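Local coordinates for protein lectin (Trichosanthes anguina, PDB 4HR6) that binds galactosides through its beta-trefoil chain, as a three-chain, nontoxic homologue of the type II ribosome-inactivating proteins, at the interface of chains A and B and the interface of chains C and A. Coordinates in Å, arbitrary orientation; residue numbers count along the deposited sequence, not the author numbering. Chains: chain A, Lectin; chain B, Lectin; chain C, Lectin.

Contact 1: the interface of chains A and B. Residues chain A 164, 186-187; chain B 88-91, 131.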
loop_
_atom_site.group_PDB
_atom_site.type_symbol
_atom_site.label_atom_id
_atom_site.label_comp_id
_atom_site.label_asym_id
_atom_site.label_seq_id
_atom_site.Cartn_x
_atom_site.Cartn_y
_atom_site.Cartn_z
ATOM N N GLN A 164 7.424 -7.603 -14.269
ATOM C CA GLN A 164 7.540 -6.138 -14.188
ATOM C C GLN A 164 6.566 -5.498 -13.187
ATOM O O GLN A 164 6.162 -4.357 -13.376
ATOM C CB GLN A 164 7.269 -5.505 -15.576
ATOM C CG GLN A 164 8.120 -6.029 -16.726
ATOM C CD GLN A 164 9.409 -5.244 -16.906
ATOM O OE1 GLN A 164 9.969 -4.699 -15.949
ATOM N NE2 GLN A 164 9.880 -5.177 -18.145
ATOM N N ILE A 186 1.631 -3.469 -8.895
ATOM C CA ILE A 186 2.109 -2.988 -7.612
ATOM C C ILE A 186 2.300 -1.467 -7.525
ATOM O O ILE A 186 2.574 -0.962 -6.450
ATOM C CB ILE A 186 3.462 -3.585 -7.252
ATOM C CG1 ILE A 186 4.455 -3.343 -8.389
ATOM C CG2 ILE A 186 3.313 -5.053 -6.907
ATOM C CD1 ILE A 186 5.862 -3.188 -7.889
ATOM N N TYR A 187 2.163 -0.749 -8.641
ATOM C CA TYR A 187 2.582 0.649 -8.707
ATOM C C TYR A 187 1.477 1.548 -8.199
ATOM O O TYR A 187 1.234 2.604 -8.767
ATOM C CB TYR A 187 3.002 1.017 -10.147
ATOM C CG TYR A 187 4.101 0.116 -10.627
ATOM C CD1 TYR A 187 3.881 -0.824 -11.621
ATOM C CD2 TYR A 187 5.330 0.149 -10.030
ATOM C CE1 TYR A 187 4.883 -1.678 -12.039
ATOM C CE2 TYR A 187 6.337 -0.706 -10.431
ATOM C CZ TYR A 187 6.098 -1.607 -11.445
ATOM O OH TYR A 187 7.101 -2.450 -11.829
ATOM N N ASP B 88 12.793 -2.119 -18.569
ATOM C CA ASP B 88 12.700 -2.428 -17.153
ATOM C C ASP B 88 11.886 -1.328 -16.464
ATOM O O ASP B 88 12.099 -0.143 -16.715
ATOM C CB ASP B 88 14.098 -2.535 -16.547
ATOM C CG ASP B 88 14.103 -3.177 -15.169
ATOM O OD1 ASP B 88 13.033 -3.559 -14.659
ATOM O OD2 ASP B 88 15.198 -3.315 -14.587
ATOM N N VAL B 89 10.929 -1.737 -15.632
ATOM C CA VAL B 89 10.138 -0.823 -14.800
ATOM C C VAL B 89 10.585 -0.977 -13.342
ATOM O O VAL B 89 10.727 -2.101 -12.842
ATOM C CB VAL B 89 8.635 -1.132 -14.932
ATOM C CG1 VAL B 89 7.779 -0.116 -14.190
ATOM C CG2 VAL B 89 8.242 -1.174 -16.400
ATOM N N SER B 90 10.834 0.156 -12.682
ATOM C CA SER B 90 11.279 0.192 -11.274
ATOM C C SER B 90 10.129 0.607 -10.375
ATOM O O SER B 90 9.190 1.289 -10.814
ATOM C CB SER B 90 12.427 1.198 -11.070
ATOM O OG SER B 90 11.946 2.552 -11.030
ATOM N N VAL B 91 10.239 0.232 -9.103
ATOM C CA VAL B 91 9.248 0.608 -8.085
ATOM C C VAL B 91 9.045 2.118 -7.999
ATOM O O VAL B 91 7.946 2.579 -7.712
ATOM C CB VAL B 91 9.647 0.067 -6.688
ATOM C CG1 VAL B 91 8.695 0.577 -5.616
ATOM C CG2 VAL B 91 9.675 -1.453 -6.707
ATOM N N VAL B 131 2.692 2.304 -14.392
ATOM C CA VAL B 131 2.232 1.185 -15.211
ATOM C C VAL B 131 1.049 0.555 -14.504
ATOM O O VAL B 131 1.179 0.035 -13.406
ATOM C CB VAL B 131 3.335 0.141 -15.382
ATOM C CG1 VAL B 131 2.821 -1.038 -16.192
ATOM C CG2 VAL B 131 4.544 0.781 -16.031
HETATM O O HOH W 1 11.133 -5.071 -13.508
#
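A:Tyr187 carries the largest buried surface of this patch, its ring set between A:Ile186 of its own chain and B:Val89, with B:Val131 and B:Val91 along its rim. Its CG stands anti to its own carbonyl carbon (chi1 -57°), which sends the ring out from the loop toward chain B. One face is backed within chain A by A:Ile186 CG1, 3.7 Å above the ring plane and over its centre. From the opposite face B:Val89 brings its CG1 methyl up under the phenol end, 3.5 Å from A:Tyr187 CZ; this branch is anti to the backbone N. B:Val131 lies alongside the tyrosine, pointing the same way, with its CB 3.9 Å from A:Tyr187 CD1 and on the same side of the ring as the B:Val89 methyl. B:Val91 closes the rim through its backbone CA, in plane with the ring at CE2. The phenol OH turns back to its own chain and donates to the carbonyl O of A:Gln164 at 2.6 Å, meeting it from well above the carbonyl plane, which limits how the ring can shift. A:Gln164 bends at chi2 (-90°) and swings its amide toward strand 88-89 of chain B. There OE1 accepts the backbone N-H of B:Val89 at 3.1 Å, nearly straight at the hydrogen (163°), although the donor sits above the amide plane. The same OE1 lies 2.7 Å from a water whose oxygen is also near B:Asp88 OD1 and B:Val89 O, so that a bridged polar cluster flanks the apolar one. Here a loop of the ribosome-inactivating-protein-like chain packs on the first ricin-type trefoil domain of the lectin chain, and the two-part contact presumably helps to fix how the sugar-binding chain sits against the RIP-like half.

Contact 2: the interface of chains C and A. Residues chain C 19-20, 23-24, 41; chain A 3-4, 22, 25, 197.
The phenol hydroxyl of A:Tyr4 donates to C:Glu23 OE1 at 2.5 Å, a short bond that joins strand 3-9 of chain A to helix 10-24 of chain C. OE1 lies at the edge of the ring and in its plane, while the carboxylate is turned almost square to the ring (87°), and the hydroxyl meets OE1 from above the carboxylate plane. A:Tyr4 reaches the helix because its CG is anti to the backbone N (chi1 -178°). C:Glu23 also runs back along its own helix to C:Arg19, whose NH1 is placed 3.3 Å from C:Glu23 OE1; that arginine is poorly ordered, and the salt bridge is best taken as loose. If formed, it would tend to favour a charged carboxylate. Away from the hydroxyl the contact is apolar. C:Leu24 lies over one ring face, its CG offset toward the rim and its CD2 methyl 3.8 Å from A:Tyr4 CG. The same CD2 packs against A:Val22 CG1 at 3.7 Å, whereas the other branch, CD1, meets the terminal methyl CE of A:Met25 at 3.8 Å; the leucine thus forks between two loop residues of chain A. C:Leu41, the last residue of its chain, crosses A:Tyr4 at about a right angle and sets CD1 3.7 Å from A:Tyr4 CB, beside the ring rather than over it. That methyl also touches A:Val22 CG1. Chains C and A appear to be consecutive pieces of one RIP-like chain, and this packing is likely to help hold the shorter piece, including its C-terminal residue, on the longer one.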
loop_
_atom_site.group_PDB
_atom_site.type_symbol
_atom_site.label_atom_id
_atom_site.label_comp_id
_atom_site.label_asym_id
_atom_site.label_seq_id
_atom_site.Cartn_x
_atom_site.Cartn_y
_atom_site.Cartn_z
ATOM N N ARG C 19 4.779 -4.628 17.036
ATOM C CA ARG C 19 5.421 -5.833 17.554
ATOM C C ARG C 19 4.837 -7.135 16.930
ATOM O O ARG C 19 5.571 -8.092 16.674
ATOM C CB ARG C 19 5.378 -5.868 19.099
ATOM C CG ARG C 19 5.922 -7.171 19.698
ATOM C CD ARG C 19 6.973 -6.982 20.789
ATOM N NE ARG C 19 6.449 -7.262 22.133
ATOM C CZ ARG C 19 6.557 -8.423 22.790
ATOM N NH1 ARG C 19 7.178 -9.476 22.257
ATOM N NH2 ARG C 19 6.029 -8.531 24.008
ATOM N N VAL C 20 3.532 -7.178 16.692
ATOM C CA VAL C 20 2.937 -8.339 16.046
ATOM C C VAL C 20 3.573 -8.525 14.658
ATOM O O VAL C 20 4.035 -9.614 14.346
ATOM C CB VAL C 20 1.414 -8.229 15.959
ATOM C CG1 VAL C 20 0.825 -9.292 15.035
ATOM C CG2 VAL C 20 0.813 -8.344 17.342
ATOM N N GLU C 23 7.259 -9.809 14.808
ATOM C CA GLU C 23 7.387 -11.202 15.208
ATOM C C GLU C 23 6.827 -12.185 14.163
ATOM O O GLU C 23 7.287 -13.311 14.098
ATOM C CB GLU C 23 6.745 -11.443 16.576
ATOM C CG GLU C 23 7.602 -10.929 17.731
ATOM C CD GLU C 23 7.055 -11.324 19.092
ATOM O OE1 GLU C 23 6.018 -10.768 19.509
ATOM O OE2 GLU C 23 7.663 -12.200 19.746
ATOM N N LEU C 24 5.840 -11.770 13.365
ATOM C CA LEU C 24 5.234 -12.658 12.354
ATOM C C LEU C 24 5.873 -12.569 10.951
ATOM O O LEU C 24 5.847 -13.549 10.193
ATOM C CB LEU C 24 3.740 -12.384 12.238
ATOM C CG LEU C 24 2.894 -12.776 13.450
ATOM C CD1 LEU C 24 1.439 -12.455 13.163
ATOM C CD2 LEU C 24 3.057 -14.244 13.793
ATOM N N LEU C 41 8.107 -20.193 14.233
ATOM C CA LEU C 41 8.671 -19.341 15.268
ATOM C C LEU C 41 9.710 -20.130 16.063
ATOM O O LEU C 41 10.864 -20.261 15.644
ATOM C CB LEU C 41 7.554 -18.862 16.193
ATOM C CG LEU C 41 6.394 -18.148 15.492
ATOM C CD1 LEU C 41 5.231 -17.948 16.449
ATOM C CD2 LEU C 41 6.847 -16.819 14.914
ATOM N N PHE A 3 2.327 -21.793 16.041
ATOM C CA PHE A 3 1.310 -20.975 16.669
ATOM C C PHE A 3 1.921 -19.818 17.454
ATOM O O PHE A 3 2.906 -19.980 18.178
ATOM C CB PHE A 3 0.393 -21.865 17.525
ATOM C CG PHE A 3 -0.288 -22.932 16.717
ATOM C CD1 PHE A 3 0.154 -24.237 16.749
ATOM C CD2 PHE A 3 -1.304 -22.608 15.850
ATOM C CE1 PHE A 3 -0.439 -25.200 15.969
ATOM C CE2 PHE A 3 -1.895 -23.563 15.059
ATOM C CZ PHE A 3 -1.464 -24.868 15.117
ATOM N N TYR A 4 1.332 -18.642 17.283
ATOM C CA TYR A 4 1.765 -17.433 17.966
ATOM C C TYR A 4 0.701 -17.059 19.000
ATOM O O TYR A 4 -0.498 -17.079 18.697
ATOM C CB TYR A 4 1.924 -16.339 16.930
ATOM C CG TYR A 4 2.403 -15.009 17.429
ATOM C CD1 TYR A 4 3.659 -14.858 18.006
ATOM C CD2 TYR A 4 1.613 -13.875 17.272
ATOM C CE1 TYR A 4 4.102 -13.605 18.429
ATOM C CE2 TYR A 4 2.046 -12.636 17.687
ATOM C CZ TYR A 4 3.284 -12.499 18.260
ATOM O OH TYR A 4 3.670 -11.236 18.660
ATOM N N VAL A 22 0.429 -19.172 12.232
ATOM C CA VAL A 22 1.263 -18.263 11.414
ATOM C C VAL A 22 1.223 -18.602 9.924
ATOM O O VAL A 22 1.550 -17.776 9.090
ATOM C CB VAL A 22 2.737 -18.213 11.886
ATOM C CG1 VAL A 22 2.802 -17.940 13.387
ATOM C CG2 VAL A 22 3.474 -19.506 11.568
ATOM N N MET A 25 -2.350 -17.065 9.095
ATOM C CA MET A 25 -2.673 -15.913 9.915
ATOM C C MET A 25 -4.157 -15.834 10.286
ATOM O O MET A 25 -4.828 -14.827 10.044
ATOM C CB MET A 25 -2.182 -14.606 9.273
ATOM C CG MET A 25 -1.789 -13.582 10.348
ATOM S SD MET A 25 -1.302 -11.995 9.678
ATOM C CE MET A 25 -1.448 -10.987 11.152
ATOM N N LEU A 197 1.904 -7.262 5.746
ATOM C CA LEU A 197 2.249 -8.675 5.843
ATOM C C LEU A 197 1.594 -9.402 4.688
ATOM O O LEU A 197 0.461 -9.098 4.345
ATOM C CB LEU A 197 1.722 -9.272 7.141
ATOM C CG LEU A 197 2.394 -8.874 8.449
ATOM C CD1 LEU A 197 1.635 -9.490 9.615
ATOM C CD2 LEU A 197 3.857 -9.261 8.504
#

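Contact 1 and contact 2 lie about 29 Å apart, measured between the centres of their C-alpha atoms, and share no residue or secondary-structure element. Chain A takes part in both: it offers loop residues to the lectin chain in contact 1, and its first strand with nearby loops to chain C in contact 2. Each contact uses a tyrosine of chain A, one packed against chain B, the other bonded to chain C. Contact 2 appears to lie within the RIP-like half and contact 1 at its junction with the beta-trefoil half, which would leave chain A in touch with both other chains.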